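Long-range contact in putative alpha KG dependent 2,4-D dioxygenase (Burkholderia xenovorans, PDB 5J92), which probably acts as an iron(II)- and 2-oxoglutarate-dependent dioxygenase of the TfdA family, a group that oxidises small organic substrates: residues Trp121-Ser126 against Trp264-Leu269. Sequence-based numbering, arbitrary orientation.
Sequences WHSDAS and WDNRAL. With FE2 (Fe (II) ion), chain E.
Asn266 accepts a hydrogen bond from each of Ser123 and Asp124, one on its backbone O and one on its side-chain OD1. Ser123 OG, swung anti to its own backbone N (chi1 -177°), donates to Asn266 O at 2.9 Å, tilted out of the carbonyl plane. In the other bond the backbone N of Asp124 gives its hydrogen to Asn266 OD1 over 3.1 Å; the N-H points well at the oxygen (160°) but reaches it from above the amide plane. A weak bond from Trp264 NE1 also ends on OD1, so this one buried oxygen ties the indole to the metal-binding loop.

Van der Waals contact fills in around these bonds. Asp124 CB lies 3.3 Å from Asn266 OD1, with the carboxylate and amide planes turned 36° apart, and Trp264 brings CZ2 to 3.7 Å from Asp124 OD2. The amide is fixed at its nitrogen too: ND2 donates to Arg133 O and is hydrogen-bonded to Ser135 OG, which also bonds Asp124 OD2.

On the metal side, Asp124 OD1 and His122 NE2 each bind the iron(II) ion at 2.5 Å, and His271, just beyond 264-269, supplies the third protein ligand. This is the HxD...H facial triad of the Fe(II)/2-oxoglutarate dioxygenases, set in their double-stranded beta-helix core. Asp124 is the second residue of a type II turn from Ser123 to Ser126.

Flanking Asn266 in sequence, Asp265 and Arg267 form a salt bridge, with NE to OD1 at 2.8 Å and NH2 to OD2, while the Arg267 backbone N closes an Asx turn on OD1. The chemistry thus divides the work of Asp124: OD1 holds iron while Ser135 engages OD2, and Asn266, itself fixed at both ends of its amide, acts in the second shell and probably helps to position Asp124 by holding that residue's backbone N.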
loop_
_atom_site.group_PDB
_atom_site.type_symbol
_atom_site.label_atom_id
_atom_site.label_comp_id
_atom_site.label_asym_id
_atom_site.label_seq_id
_atom_site.Cartn_x
_atom_site.Cartn_y
_atom_site.Cartn_z
ATOM N N TRP A 121 -7.584 4.003 1.536
ATOM C CA TRP A 121 -8.708 3.333 0.877
ATOM C C TRP A 121 -9.668 2.734 1.899
ATOM O O TRP A 121 -9.259 1.971 2.781
ATOM C CB TRP A 121 -8.211 2.209 -0.032
ATOM C CG TRP A 121 -7.486 2.628 -1.269
ATOM C CD1 TRP A 121 -6.139 2.564 -1.488
ATOM C CD2 TRP A 121 -8.072 3.135 -2.480
ATOM N NE1 TRP A 121 -5.851 3.011 -2.769
ATOM C CE2 TRP A 121 -7.023 3.367 -3.386
ATOM C CE3 TRP A 121 -9.388 3.415 -2.880
ATOM C CZ2 TRP A 121 -7.243 3.867 -4.674
ATOM C CZ3 TRP A 121 -9.606 3.912 -4.172
ATOM C CH2 TRP A 121 -8.537 4.127 -5.041
ATOM N N HIS A 122 -10.955 3.057 1.774
ATOM C CA HIS A 122 -11.927 2.529 2.728
ATOM C C HIS A 122 -13.312 2.487 2.083
ATOM O O HIS A 122 -13.542 3.057 1.016
ATOM C CB HIS A 122 -11.922 3.375 4.007
ATOM C CG HIS A 122 -12.331 4.789 3.772
ATOM N ND1 HIS A 122 -11.525 5.691 3.106
ATOM C CD2 HIS A 122 -13.472 5.452 4.078
ATOM C CE1 HIS A 122 -12.146 6.853 3.019
ATOM N NE2 HIS A 122 -13.328 6.737 3.602
ATOM N N SER A 123 -14.227 1.774 2.734
ATOM C CA SER A 123 -15.648 1.767 2.398
ATOM C C SER A 123 -16.417 2.333 3.590
ATOM O O SER A 123 -16.190 1.905 4.727
ATOM C CB SER A 123 -16.137 0.353 2.065
ATOM O OG SER A 123 -17.508 0.360 1.670
ATOM N N ASP A 124 -17.291 3.309 3.334
ATOM C CA ASP A 124 -17.884 4.113 4.408
ATOM C C ASP A 124 -18.618 3.270 5.442
ATOM O O ASP A 124 -19.494 2.470 5.102
ATOM C CB ASP A 124 -18.837 5.155 3.831
ATOM C CG ASP A 124 -18.090 6.313 3.213
ATOM O OD1 ASP A 124 -16.853 6.300 3.376
ATOM O OD2 ASP A 124 -18.718 7.207 2.589
ATOM N N ALA A 125 -18.289 3.505 6.717
ATOM C CA ALA A 125 -18.961 2.892 7.865
ATOM C C ALA A 125 -18.940 1.363 7.826
ATOM O O ALA A 125 -19.789 0.707 8.461
ATOM C CB ALA A 125 -20.404 3.400 8.008
ATOM N N SER A 126 -17.967 0.774 7.128
ATOM C CA SER A 126 -17.801 -0.675 7.185
ATOM C C SER A 126 -17.460 -1.136 8.595
ATOM O O SER A 126 -17.563 -2.332 8.890
ATOM C CB SER A 126 -16.719 -1.133 6.197
ATOM O OG SER A 126 -15.407 -0.778 6.617
ATOM N N TRP A 264 -21.862 7.526 -4.794
ATOM C CA TRP A 264 -21.168 6.258 -4.976
ATOM C C TRP A 264 -21.704 5.191 -4.033
ATOM O O TRP A 264 -22.142 5.475 -2.911
ATOM C CB TRP A 264 -19.629 6.403 -4.839
ATOM C CG TRP A 264 -19.083 6.652 -3.440
ATOM C CD1 TRP A 264 -18.712 5.713 -2.511
ATOM C CD2 TRP A 264 -18.821 7.921 -2.848
ATOM N NE1 TRP A 264 -18.252 6.330 -1.360
ATOM C CE2 TRP A 264 -18.305 7.687 -1.548
ATOM C CE3 TRP A 264 -18.980 9.242 -3.282
ATOM C CZ2 TRP A 264 -17.941 8.718 -0.698
ATOM C CZ3 TRP A 264 -18.619 10.269 -2.420
ATOM C CH2 TRP A 264 -18.111 10.002 -1.147
ATOM N N ASP A 265 -21.688 3.958 -4.533
ATOM C CA ASP A 265 -22.247 2.791 -3.848
ATOM C C ASP A 265 -21.121 2.119 -3.065
ATOM O O ASP A 265 -20.255 1.456 -3.637
ATOM C CB ASP A 265 -22.899 1.865 -4.872
ATOM C CG ASP A 265 -23.705 0.727 -4.235
ATOM O OD1 ASP A 265 -23.532 0.462 -3.024
ATOM O OD2 ASP A 265 -24.528 0.113 -4.959
ATOM N N ASN A 266 -21.121 2.308 -1.742
ATOM C CA ASN A 266 -20.104 1.693 -0.897
ATOM C C ASN A 266 -20.154 0.169 -0.922
ATOM O O ASN A 266 -19.170 -0.477 -0.543
ATOM C CB ASN A 266 -20.241 2.205 0.539
ATOM C CG ASN A 266 -19.922 3.684 0.655
ATOM O OD1 ASN A 266 -18.762 4.057 0.690
ATOM N ND2 ASN A 266 -20.948 4.526 0.704
ATOM N N ARG A 267 -21.265 -0.421 -1.370
ATOM C CA ARG A 267 -21.396 -1.874 -1.424
ATOM C C ARG A 267 -20.541 -2.505 -2.511
ATOM O O ARG A 267 -20.411 -3.731 -2.524
ATOM C CB ARG A 267 -22.862 -2.262 -1.645
ATOM C CG ARG A 267 -23.802 -1.724 -0.574
ATOM C CD ARG A 267 -25.262 -1.906 -0.951
ATOM N NE ARG A 267 -25.652 -1.085 -2.096
ATOM C CZ ARG A 267 -26.908 -0.936 -2.500
ATOM N NH1 ARG A 267 -27.889 -1.556 -1.844
ATOM N NH2 ARG A 267 -27.187 -0.172 -3.551
ATOM N N ALA A 268 -19.954 -1.699 -3.410
ATOM C CA ALA A 268 -19.154 -2.206 -4.515
ATOM C C ALA A 268 -17.784 -1.548 -4.617
ATOM O O ALA A 268 -17.055 -1.823 -5.572
ATOM C CB ALA A 268 -19.896 -2.006 -5.847
ATOM N N LEU A 269 -17.417 -0.678 -3.681
ATOM C CA LEU A 269 -16.253 0.164 -3.889
ATOM C C LEU A 269 -15.447 0.328 -2.618
ATOM O O LEU A 269 -15.920 0.080 -1.507
ATOM C CB LEU A 269 -16.643 1.574 -4.362
ATOM C CG LEU A 269 -17.403 1.679 -5.673
ATOM C CD1 LEU A 269 -18.126 2.986 -5.718
ATOM C CD2 LEU A 269 -16.379 1.568 -6.816
HETATM FE FE FE2 E . -15.278 8.169 3.154
#